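Local structure of protein P47 (Clostridium botulinum, 6EKT) at residues N259-E270 and I281-Y290; L297-S307 and I318-T327. The protein may form part of a progenitor complex that protects botulinum neurotoxin on its way through the host gut, and has a fold resembling tubular lipid-binding proteins. All coordinates share one frame; numbering follows the deposited sequence. Where two conformers were deposited one is given.

Interaction 1 (N259-E270 and I281-Y290); sequences NMGSNINKNNFE and IVNNSTLNWY
The open end of the antiparallel hairpin formed by strands 269-273 and 279-288 brings Glu270 against Val282, a hydrogen-bonded pair: Glu270 N reaches Val282 O at 3.0 Å and Val282 N returns to Glu270 O. Phe269 and Asn283 follow as a non-hydrogen-bonded pair with diverging side chains. Beyond it one more backbone bond, Asn284 N to Asn268 O at 2.8 Å with the donor standing 37° out of the carbonyl plane, is joined by side-chain amides. With CG between its own backbone N and carbonyl carbon (chi1 58°), Asn284 lays its amide beside this peptide, and its ND2 donates to Asn267 O at 2.9 Å, the acceptor lying within 3° of the amide plane. Asn268 ND2 in turn donates to Ser285 OG at 3.0 Å, and that hydroxyl donates to Asn284 OD1. Asn268 OD1 faces back, on a lone pair, to the backbone N of Asn265. Each of the two amides is thus held at both its nitrogen and its oxygen, which fixes its rotation.

Leu287 fills the apolar centre: CD1 lies 3.7 Å from CZ of Phe269, CD2 packs on CB of Asn268, and CB meets CD1 of Ile264. The same Ile264 methyl comes within 3.6 Å of Trp289 CE3. Met260 crosses the indole at about a right angle, its CG 3.6 Å from Trp289 CZ3, and its sulfur makes an oblique Met-aromatic contact. Trp289 NE1 bonds Ser390 OG of helix 374-394. Where the backbones separate, water bridges them: one molecule joins Met260 O, Asn263 N and Asn288 O, while another links Asn263 O with Thr286 O and Asn288 N. The arrangement is that of a beta hairpin whose incoming loop, with the Gly261-Ile264 type I turn, packs along the end of the second strand and the residues after it.

Interaction 2 (L297-S307 and I318-T327); sequences LYYYPKINNFS and ISLRGLVRLT
Backbone hydrogen bonds define the antiparallel ladder: Lys302 pairs with Leu323, and Ser307 with Ser319, each by two N-H to O bonds. Between them the register slips by one residue. Arg321 O accepts from Asn304 N at 2.8 Å and from Asn305 N at 3.1 Å, both donors in its carbonyl plane, which identifies a classic beta bulge. At the far end of the hairpin, Thr327 OG1 donates to Tyr298 O at 2.6 Å, in the carbonyl plane.

Water takes over where the strands part. One molecule joins Tyr300 O to Arg325 N, and a second connects Tyr300 N, Arg325 O and Thr327 OG1.

Among polar side chains, Asn305 OD1 lies 2.6 Å from Arg321 NH2, with the amide and guanidinium planes 46° apart. Arg321 reaches back to it through a bend at chi3 (-31°). The Tyr299 ring presents its edge to Arg325 O, 3.7 Å from CD2.

On the face that carries Ile303, Phe306 and Leu320, Ile303 CG2 lies 4.0 Å from Leu320 CB. Other apolar contacts join Phe306 CE2 to Ile318 CG2 at 3.6 Å and Tyr299 CE2 to Leu326 CD2 at 3.9 Å, while Pro301 and Val324 lie side by side.

Tyr299, Pro301, Leu320 and Val324 rest on helix 374-394, and the hairpin is flanked by strand 279-288 beside 297-307 and by strand 329-347 beside 318-327.

From the N terminus, interaction 1 comes first: segment 259-270 leads into a hairpin whose intervening ten residues are closed off by segment 281-290. Interaction 2 then closes a second ten-residue excursion, between 297-307 and 318-327. The two are therefore in series, neither nested nor crossed, with centres about 11 Å apart. Strands 279-288 and 297-311 are sheet neighbours: Leu287 N probably bonds Ile303 O at 2.9 Å, Asn283 OD1 probably accepts from Phe306 N, and the rings of Phe269 and Phe306 meet edge-to-face. Together they are consecutive hairpins of one antiparallel meander, both packing against helix 374-394, in keeping with the sheet-around-helix architecture of TULIP-like proteins.

Interaction 1 (N259-E270 and I281-Y290)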
loop_
_atom_site.group_PDB
_atom_site.type_symbol
_atom_site.label_atom_id
_atom_site.label_comp_id
_atom_site.label_asym_id
_atom_site.label_seq_id
_atom_site.Cartn_x
_atom_site.Cartn_y
_atom_site.Cartn_z
ATOM N N ASN A 259 11.295 24.627 -1.451
ATOM C CA ASN A 259 12.489 25.478 -1.613
ATOM C C ASN A 259 12.317 26.567 -2.691
ATOM O O ASN A 259 13.299 27.181 -3.122
ATOM C CB ASN A 259 13.744 24.634 -1.895
ATOM C CG ASN A 259 14.035 23.617 -0.795
ATOM O OD1 ASN A 259 14.146 22.422 -1.054
ATOM N ND2 ASN A 259 14.131 24.078 0.425
ATOM N N MET A 260 11.072 26.845 -3.062
ATOM C CA MET A 260 10.784 27.787 -4.149
ATOM C C MET A 260 10.346 29.176 -3.703
ATOM O O MET A 260 10.003 29.998 -4.548
ATOM C CB MET A 260 9.737 27.197 -5.088
ATOM C CG MET A 260 10.207 25.920 -5.758
ATOM S SD MET A 260 9.017 25.392 -6.995
ATOM C CE MET A 260 9.988 24.123 -7.783
ATOM N N GLY A 261 10.335 29.417 -2.390
ATOM C CA GLY A 261 9.981 30.723 -1.819
ATOM C C GLY A 261 8.492 30.924 -1.593
ATOM O O GLY A 261 7.666 30.077 -1.989
ATOM N N SER A 262 8.152 32.058 -0.977
ATOM C CA SER A 262 6.799 32.307 -0.442
ATOM C C SER A 262 5.695 32.453 -1.502
ATOM O O SER A 262 4.519 32.236 -1.198
ATOM C CB SER A 262 6.793 33.519 0.507
ATOM O OG SER A 262 7.202 34.700 -0.133
ATOM N N ASN A 263 6.076 32.792 -2.737
ATOM C CA ASN A 263 5.100 33.012 -3.806
ATOM C C ASN A 263 4.778 31.780 -4.655
ATOM O O ASN A 263 3.881 31.818 -5.482
ATOM C CB ASN A 263 5.521 34.212 -4.665
ATOM C CG ASN A 263 5.372 35.521 -3.922
ATOM O OD1 ASN A 263 4.360 35.756 -3.280
ATOM N ND2 ASN A 263 6.370 36.385 -4.021
ATOM N N ILE A 264 5.494 30.685 -4.424
ATOM C CA ILE A 264 5.252 29.429 -5.117
ATOM C C ILE A 264 4.882 28.336 -4.104
ATOM O O ILE A 264 5.705 27.931 -3.268
ATOM C CB ILE A 264 6.468 28.999 -5.980
ATOM C CG1 ILE A 264 6.800 30.088 -7.021
ATOM C CG2 ILE A 264 6.180 27.659 -6.679
ATOM C CD1 ILE A 264 8.195 29.951 -7.608
ATOM N N ASN A 265 3.647 27.857 -4.217
ATOM C CA ASN A 265 3.051 26.954 -3.213
ATOM C C ASN A 265 2.257 25.857 -3.899
ATOM O O ASN A 265 2.146 25.829 -5.130
ATOM C CB ASN A 265 2.170 27.761 -2.228
ATOM C CG ASN A 265 2.934 28.886 -1.558
ATOM O OD1 ASN A 265 3.736 28.647 -0.661
ATOM N ND2 ASN A 265 2.728 30.119 -2.025
ATOM N N LYS A 266 1.700 24.941 -3.100
ATOM C CA LYS A 266 0.948 23.803 -3.613
ATOM C C LYS A 266 -0.122 24.217 -4.626
ATOM O O LYS A 266 -0.284 23.556 -5.655
ATOM C CB LYS A 266 0.313 23.022 -2.443
ATOM C CG LYS A 266 -0.471 21.781 -2.860
ATOM C CD LYS A 266 -1.314 21.243 -1.706
ATOM C CE LYS A 266 -2.064 19.989 -2.137
ATOM N NZ LYS A 266 -2.782 19.350 -0.987
ATOM N N ASN A 267 -0.815 25.323 -4.347
ATOM C CA ASN A 267 -1.938 25.802 -5.171
ATOM C C ASN A 267 -1.536 26.199 -6.615
ATOM O O ASN A 267 -2.407 26.326 -7.483
ATOM C CB ASN A 267 -2.660 26.959 -4.464
ATOM C CG ASN A 267 -1.808 28.209 -4.387
ATOM O OD1 ASN A 267 -0.747 28.227 -3.751
ATOM N ND2 ASN A 267 -2.246 29.257 -5.066
ATOM N N ASN A 268 -0.231 26.378 -6.861
ATOM C CA ASN A 268 0.293 26.666 -8.207
ATOM C C ASN A 268 0.449 25.437 -9.082
ATOM O O ASN A 268 0.807 25.548 -10.262
ATOM C CB ASN A 268 1.640 27.404 -8.115
ATOM C CG ASN A 268 1.497 28.781 -7.498
ATOM O OD1 ASN A 268 1.848 29.000 -6.339
ATOM N ND2 ASN A 268 0.928 29.704 -8.257
ATOM N N PHE A 269 0.173 24.258 -8.518
ATOM C CA PHE A 269 0.393 23.013 -9.228
ATOM C C PHE A 269 -0.821 22.099 -9.095
ATOM O O PHE A 269 -1.678 22.324 -8.241
ATOM C CB PHE A 269 1.616 22.278 -8.662
ATOM C CG PHE A 269 2.878 23.105 -8.629
ATOM C CD1 PHE A 269 3.189 23.906 -7.504
ATOM C CD2 PHE A 269 3.774 23.072 -9.698
ATOM C CE1 PHE A 269 4.365 24.661 -7.451
ATOM C CE2 PHE A 269 4.959 23.827 -9.646
ATOM C CZ PHE A 269 5.255 24.616 -8.528
ATOM N N GLU A 270 -0.861 21.064 -9.934
ATOM C CA GLU A 270 -1.910 20.054 -9.893
ATOM C C GLU A 270 -1.436 18.774 -10.576
ATOM O O GLU A 270 -0.522 18.801 -11.408
ATOM C CB GLU A 270 -3.194 20.583 -10.567
ATOM C CG GLU A 270 -3.135 20.647 -12.084
ATOM C CD GLU A 270 -4.340 21.338 -12.690
ATOM O OE1 GLU A 270 -4.306 22.567 -12.799
ATOM O OE2 GLU A 270 -5.320 20.655 -13.058
ATOM N N ILE A 281 2.642 15.974 -12.822
ATOM C CA ILE A 281 2.391 17.244 -12.157
ATOM C C ILE A 281 2.754 18.374 -13.118
ATOM O O ILE A 281 3.749 18.292 -13.855
ATOM C CB ILE A 281 3.140 17.365 -10.792
ATOM C CG1 ILE A 281 2.479 16.457 -9.727
ATOM C CG2 ILE A 281 3.147 18.818 -10.301
ATOM C CD1 ILE A 281 3.218 16.325 -8.401
ATOM N N VAL A 282 1.897 19.389 -13.142
ATOM C CA VAL A 282 2.131 20.599 -13.937
ATOM C C VAL A 282 1.822 21.823 -13.079
ATOM O O VAL A 282 1.088 21.729 -12.098
ATOM C CB VAL A 282 1.276 20.645 -15.222
ATOM C CG1 VAL A 282 1.672 19.529 -16.201
ATOM C CG2 VAL A 282 -0.229 20.646 -14.913
ATOM N N ASN A 283 2.377 22.981 -13.451
ATOM C CA ASN A 283 1.915 24.230 -12.882
ATOM C C ASN A 283 0.595 24.621 -13.563
ATOM O O ASN A 283 0.309 24.205 -14.702
ATOM C CB ASN A 283 2.973 25.355 -13.062
ATOM C CG ASN A 283 3.217 25.708 -14.534
ATOM O OD1 ASN A 283 3.396 24.825 -15.366
ATOM N ND2 ASN A 283 3.233 27.015 -14.855
ATOM N N ASN A 284 -0.202 25.413 -12.854
ATOM C CA ASN A 284 -1.468 25.948 -13.382
ATOM C C ASN A 284 -1.440 27.477 -13.523
ATOM O O ASN A 284 -2.462 28.103 -13.843
ATOM C CB ASN A 284 -2.627 25.511 -12.476
ATOM C CG ASN A 284 -2.461 25.962 -11.026
ATOM O OD1 ASN A 284 -1.846 26.981 -10.742
ATOM N ND2 ASN A 284 -3.047 25.203 -10.096
ATOM N N SER A 285 -0.272 28.074 -13.264
ATOM C CA SER A 285 -0.078 29.526 -13.279
ATOM C C SER A 285 1.436 29.833 -13.253
ATOM O O SER A 285 2.264 28.949 -12.978
ATOM C CB SER A 285 -0.772 30.151 -12.058
ATOM O OG SER A 285 -0.519 29.353 -10.914
ATOM N N THR A 286 1.793 31.082 -13.545
ATOM C CA THR A 286 3.189 31.536 -13.491
ATOM C C THR A 286 3.754 31.330 -12.099
ATOM O O THR A 286 3.069 31.542 -11.094
ATOM C CB THR A 286 3.305 33.033 -13.811
ATOM O OG1 THR A 286 2.526 33.305 -14.970
ATOM C CG2 THR A 286 4.767 33.420 -14.069
ATOM N N LEU A 287 4.996 30.887 -12.063
ATOM C CA LEU A 287 5.690 30.666 -10.825
ATOM C C LEU A 287 6.650 31.811 -10.619
ATOM O O LEU A 287 7.593 31.992 -11.393
ATOM C CB LEU A 287 6.406 29.315 -10.862
ATOM C CG LEU A 287 5.587 28.093 -11.322
ATOM C CD1 LEU A 287 6.486 26.863 -11.252
ATOM C CD2 LEU A 287 4.346 27.893 -10.453
ATOM N N ASN A 288 6.370 32.602 -9.585
ATOM C CA ASN A 288 7.129 33.816 -9.286
ATOM C C ASN A 288 8.244 33.468 -8.313
ATOM O O ASN A 288 7.998 33.363 -7.102
ATOM C CB ASN A 288 6.200 34.854 -8.652
ATOM C CG ASN A 288 5.179 35.378 -9.625
ATOM O OD1 ASN A 288 5.526 36.088 -10.559
ATOM N ND2 ASN A 288 3.907 35.022 -9.419
ATOM N N TRP A 289 9.444 33.244 -8.847
ATOM C CA TRP A 289 10.625 32.927 -8.029
ATOM C C TRP A 289 10.920 34.034 -7.006
ATOM O O TRP A 289 10.513 35.187 -7.197
ATOM C CB TRP A 289 11.855 32.706 -8.925
ATOM C CG TRP A 289 12.859 31.774 -8.334
ATOM C CD1 TRP A 289 14.075 32.088 -7.837
ATOM C CD2 TRP A 289 12.698 30.357 -8.154
ATOM N NE1 TRP A 289 14.700 30.949 -7.350
ATOM C CE2 TRP A 289 13.881 29.875 -7.553
ATOM C CE3 TRP A 289 11.673 29.448 -8.469
ATOM C CZ2 TRP A 289 14.072 28.523 -7.239
ATOM C CZ3 TRP A 289 11.855 28.091 -8.159
ATOM C CH2 TRP A 289 13.055 27.645 -7.546
ATOM N N TYR A 290 11.612 33.678 -5.923
ATOM C CA TYR A 290 12.082 34.671 -4.964
ATOM C C TYR A 290 13.181 35.564 -5.569
ATOM O O TYR A 290 13.800 35.220 -6.573
ATOM C CB TYR A 290 12.536 34.030 -3.652
ATOM C CG TYR A 290 13.556 32.920 -3.786
ATOM C CD1 TYR A 290 14.932 33.187 -3.759
ATOM C CD2 TYR A 290 13.149 31.589 -3.906
ATOM C CE1 TYR A 290 15.871 32.155 -3.851
ATOM C CE2 TYR A 290 14.078 30.563 -4.013
ATOM C CZ TYR A 290 15.436 30.849 -3.976
ATOM O OH TYR A 290 16.343 29.805 -4.084
HETATM O O HOH W 1 15.753 27.796 -2.314
HETATM O O HOH W 2 8.577 32.413 -4.485
HETATM O O HOH W 3 3.838 32.137 -8.212
HETATM O O HOH W 4 8.888 36.894 -5.870
#

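Interaction 2 (L297-S307 and I318-T327)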
loop_
_atom_site.group_PDB
_atom_site.type_symbol
_atom_site.label_atom_id
_atom_site.label_comp_id
_atom_site.label_asym_id
_atom_site.label_seq_id
_atom_site.Cartn_x
_atom_site.Cartn_y
_atom_site.Cartn_z
ATOM N N LEU A 297 21.879 44.394 -7.363
ATOM C CA LEU A 297 20.426 44.386 -7.613
ATOM C C LEU A 297 19.782 43.021 -7.421
ATOM O O LEU A 297 20.443 41.978 -7.536
ATOM C CB LEU A 297 20.110 44.929 -9.015
ATOM C CG LEU A 297 20.509 46.368 -9.368
ATOM C CD1 LEU A 297 20.592 46.546 -10.877
ATOM C CD2 LEU A 297 19.579 47.424 -8.745
ATOM N N TYR A 298 18.480 43.036 -7.148
ATOM C CA TYR A 298 17.681 41.810 -7.086
ATOM C C TYR A 298 16.926 41.580 -8.379
ATOM O O TYR A 298 16.414 42.530 -8.981
ATOM C CB TYR A 298 16.672 41.898 -5.954
ATOM C CG TYR A 298 17.267 41.610 -4.598
ATOM C CD1 TYR A 298 17.309 40.303 -4.104
ATOM C CD2 TYR A 298 17.787 42.640 -3.815
ATOM C CE1 TYR A 298 17.858 40.028 -2.853
ATOM C CE2 TYR A 298 18.335 42.380 -2.563
ATOM C CZ TYR A 298 18.377 41.079 -2.097
ATOM O OH TYR A 298 18.927 40.826 -0.857
ATOM N N TYR A 299 16.826 40.308 -8.759
ATOM C CA TYR A 299 16.187 39.878 -10.009
ATOM C C TYR A 299 15.179 38.776 -9.714
ATOM O O TYR A 299 15.305 38.058 -8.723
ATOM C CB TYR A 299 17.253 39.371 -10.989
ATOM C CG TYR A 299 18.217 40.447 -11.347
ATOM C CD1 TYR A 299 19.367 40.676 -10.551
ATOM C CD2 TYR A 299 17.993 41.270 -12.456
ATOM C CE1 TYR A 299 20.253 41.701 -10.858
ATOM C CE2 TYR A 299 18.883 42.302 -12.767
ATOM C CZ TYR A 299 20.022 42.490 -11.980
ATOM O OH TYR A 299 20.879 43.505 -12.307
ATOM N N TYR A 300 14.167 38.661 -10.569
ATOM C CA TYR A 300 12.970 37.902 -10.235
ATOM C C TYR A 300 12.600 36.944 -11.369
ATOM O O TYR A 300 11.760 37.272 -12.216
ATOM C CB TYR A 300 11.832 38.880 -9.973
ATOM C CG TYR A 300 12.125 39.785 -8.791
ATOM C CD1 TYR A 300 11.870 39.352 -7.483
ATOM C CD2 TYR A 300 12.713 41.052 -8.981
ATOM C CE1 TYR A 300 12.149 40.177 -6.397
ATOM C CE2 TYR A 300 13.004 41.875 -7.899
ATOM C CZ TYR A 300 12.717 41.414 -6.607
ATOM O OH TYR A 300 13.000 42.224 -5.542
ATOM N N PRO A 301 13.203 35.748 -11.371
ATOM C CA PRO A 301 12.869 34.801 -12.434
ATOM C C PRO A 301 11.393 34.377 -12.397
ATOM O O PRO A 301 10.747 34.364 -11.319
ATOM C CB PRO A 301 13.761 33.590 -12.135
ATOM C CG PRO A 301 14.859 34.110 -11.271
ATOM C CD PRO A 301 14.361 35.318 -10.560
ATOM N N LYS A 302 10.873 34.049 -13.570
ATOM C CA LYS A 302 9.505 33.573 -13.720
ATOM C C LYS A 302 9.569 32.207 -14.406
ATOM O O LYS A 302 10.334 32.037 -15.363
ATOM C CB LYS A 302 8.671 34.555 -14.564
ATOM C CG LYS A 302 8.765 36.023 -14.143
ATOM C CD LYS A 302 8.178 36.250 -12.751
ATOM C CE LYS A 302 8.367 37.700 -12.347
ATOM N NZ LYS A 302 7.854 37.816 -10.950
ATOM N N ILE A 303 8.812 31.226 -13.910
ATOM C CA ILE A 303 8.742 29.942 -14.589
ATOM C C ILE A 303 7.333 29.857 -15.154
ATOM O O ILE A 303 6.348 29.949 -14.396
ATOM C CB ILE A 303 9.038 28.747 -13.635
ATOM C CG1 ILE A 303 10.467 28.841 -13.066
ATOM C CG2 ILE A 303 8.845 27.394 -14.353
ATOM C CD1 ILE A 303 10.754 27.839 -11.940
ATOM N N ASN A 304 7.241 29.716 -16.477
ATOM C CA ASN A 304 5.944 29.702 -17.136
ATOM C C ASN A 304 5.394 28.305 -17.401
ATOM O O ASN A 304 4.187 28.145 -17.464
ATOM C CB ASN A 304 5.971 30.526 -18.416
ATOM C CG ASN A 304 6.321 31.980 -18.145
ATOM O OD1 ASN A 304 5.717 32.623 -17.281
ATOM N ND2 ASN A 304 7.327 32.487 -18.845
ATOM N N ASN A 305 6.278 27.323 -17.561
ATOM C CA ASN A 305 5.857 25.927 -17.815
ATOM C C ASN A 305 6.708 25.035 -16.948
ATOM O O ASN A 305 7.929 25.183 -16.913
ATOM C CB ASN A 305 6.046 25.524 -19.286
ATOM C CG ASN A 305 5.379 26.473 -20.241
ATOM O OD1 ASN A 305 6.053 27.278 -20.879
ATOM N ND2 ASN A 305 4.054 26.407 -20.340
ATOM N N PHE A 306 6.056 24.099 -16.272
ATOM C CA PHE A 306 6.692 23.216 -15.342
ATOM C C PHE A 306 5.989 21.875 -15.491
ATOM O O PHE A 306 4.764 21.831 -15.485
ATOM C CB PHE A 306 6.486 23.757 -13.911
ATOM C CG PHE A 306 7.190 22.966 -12.844
ATOM C CD1 PHE A 306 6.558 21.888 -12.204
ATOM C CD2 PHE A 306 8.474 23.335 -12.418
ATOM C CE1 PHE A 306 7.208 21.185 -11.194
ATOM C CE2 PHE A 306 9.130 22.627 -11.411
ATOM C CZ PHE A 306 8.484 21.550 -10.795
ATOM N N SER A 307 6.772 20.812 -15.649
ATOM C CA SER A 307 6.234 19.465 -15.639
ATOM C C SER A 307 7.123 18.609 -14.779
ATOM O O SER A 307 8.317 18.878 -14.644
ATOM C CB SER A 307 6.119 18.900 -17.053
ATOM O OG SER A 307 5.529 19.866 -17.907
ATOM N N ILE A 318 12.056 16.581 -14.274
ATOM C CA ILE A 318 11.445 17.905 -14.162
ATOM C C ILE A 318 11.910 18.702 -15.370
ATOM O O ILE A 318 13.120 18.837 -15.608
ATOM C CB ILE A 318 11.827 18.636 -12.842
ATOM C CG1 ILE A 318 11.406 17.805 -11.629
ATOM C CG2 ILE A 318 11.192 20.027 -12.795
ATOM C CD1 ILE A 318 12.041 18.223 -10.309
ATOM N N SER A 319 10.942 19.177 -16.145
ATOM C CA SER A 319 11.192 19.981 -17.345
ATOM C C SER A 319 10.484 21.320 -17.142
ATOM O O SER A 319 9.294 21.366 -16.788
ATOM C CB SER A 319 10.691 19.232 -18.594
ATOM O OG SER A 319 10.977 19.965 -19.779
ATOM N N LEU A 320 11.218 22.422 -17.321
ATOM C CA LEU A 320 10.615 23.736 -17.104
ATOM C C LEU A 320 11.156 24.778 -18.080
ATOM O O LEU A 320 12.283 24.629 -18.591
ATOM C CB LEU A 320 10.804 24.182 -15.636
ATOM C CG LEU A 320 12.226 24.492 -15.141
ATOM C CD1 LEU A 320 12.551 25.956 -15.429
ATOM C CD2 LEU A 320 12.423 24.187 -13.660
ATOM N N ARG A 321 10.350 25.816 -18.305
ATOM C CA ARG A 321 10.698 26.932 -19.179
ATOM C C ARG A 321 10.301 28.204 -18.459
ATOM O O ARG A 321 9.208 28.288 -17.876
ATOM C CB ARG A 321 9.905 26.830 -20.488
ATOM C CG ARG A 321 10.270 27.787 -21.629
ATOM C CD ARG A 321 9.581 27.340 -22.939
ATOM N NE ARG A 321 9.414 25.860 -22.999
ATOM C CZ ARG A 321 8.262 25.181 -22.881
ATOM N NH1 ARG A 321 8.268 23.859 -22.931
ATOM N NH2 ARG A 321 7.097 25.795 -22.732
ATOM N N GLY A 322 11.172 29.208 -18.547
ATOM C CA GLY A 322 10.906 30.500 -17.914
ATOM C C GLY A 322 11.721 31.620 -18.541
ATOM O O GLY A 322 12.311 31.469 -19.619
ATOM N N LEU A 323 11.726 32.759 -17.866
ATOM C CA LEU A 323 12.447 33.935 -18.336
ATOM C C LEU A 323 12.862 34.755 -17.122
ATOM O O LEU A 323 12.283 34.597 -16.038
ATOM C CB LEU A 323 11.583 34.777 -19.297
ATOM C CG LEU A 323 10.217 35.261 -18.829
ATOM C CD1 LEU A 323 10.349 36.556 -18.013
ATOM C CD2 LEU A 323 9.334 35.478 -20.051
ATOM N N VAL A 324 13.838 35.633 -17.322
ATOM C CA VAL A 324 14.233 36.574 -16.270
ATOM C C VAL A 324 14.601 37.897 -16.955
ATOM O O VAL A 324 15.370 37.908 -17.923
ATOM C CB VAL A 324 15.370 36.028 -15.346
ATOM C CG1 VAL A 324 16.655 35.704 -16.122
ATOM C CG2 VAL A 324 15.629 36.958 -14.157
ATOM N N ARG A 325 14.011 38.983 -16.467
ATOM C CA ARG A 325 14.221 40.317 -17.056
ATOM C C ARG A 325 15.182 41.105 -16.175
ATOM O O ARG A 325 15.215 40.889 -14.945
ATOM C CB ARG A 325 12.890 41.059 -17.193
ATOM C CG ARG A 325 11.788 40.240 -17.842
ATOM C CD ARG A 325 10.508 41.033 -18.072
ATOM N NE ARG A 325 9.720 40.318 -19.076
ATOM C CZ ARG A 325 9.862 40.479 -20.402
ATOM N NH1 ARG A 325 10.726 41.378 -20.920
ATOM N NH2 ARG A 325 9.124 39.745 -21.212
ATOM N N LEU A 326 15.944 42.031 -16.766
ATOM C CA LEU A 326 16.786 42.904 -15.939
ATOM C C LEU A 326 15.981 43.948 -15.176
ATOM O O LEU A 326 15.252 44.758 -15.768
ATOM C CB LEU A 326 17.901 43.578 -16.742
ATOM C CG LEU A 326 18.882 42.639 -17.473
ATOM C CD1 LEU A 326 20.038 43.483 -17.999
ATOM C CD2 LEU A 326 19.411 41.545 -16.553
ATOM N N THR A 327 16.116 43.909 -13.854
ATOM C CA THR A 327 15.559 44.937 -12.967
ATOM C C THR A 327 16.073 46.316 -13.379
ATOM O O THR A 327 17.290 46.541 -13.498
ATOM C CB THR A 327 15.905 44.599 -11.514
ATOM O OG1 THR A 327 15.352 43.316 -11.222
ATOM C CG2 THR A 327 15.353 45.648 -10.518
HETATM O O HOH W 5 19.745 45.211 -14.162
HETATM O O HOH W 6 11.839 38.770 -14.462
HETATM O O HOH W 7 13.924 40.758 -12.615
HETATM O O HOH W 8 7.655 22.089 -19.162
#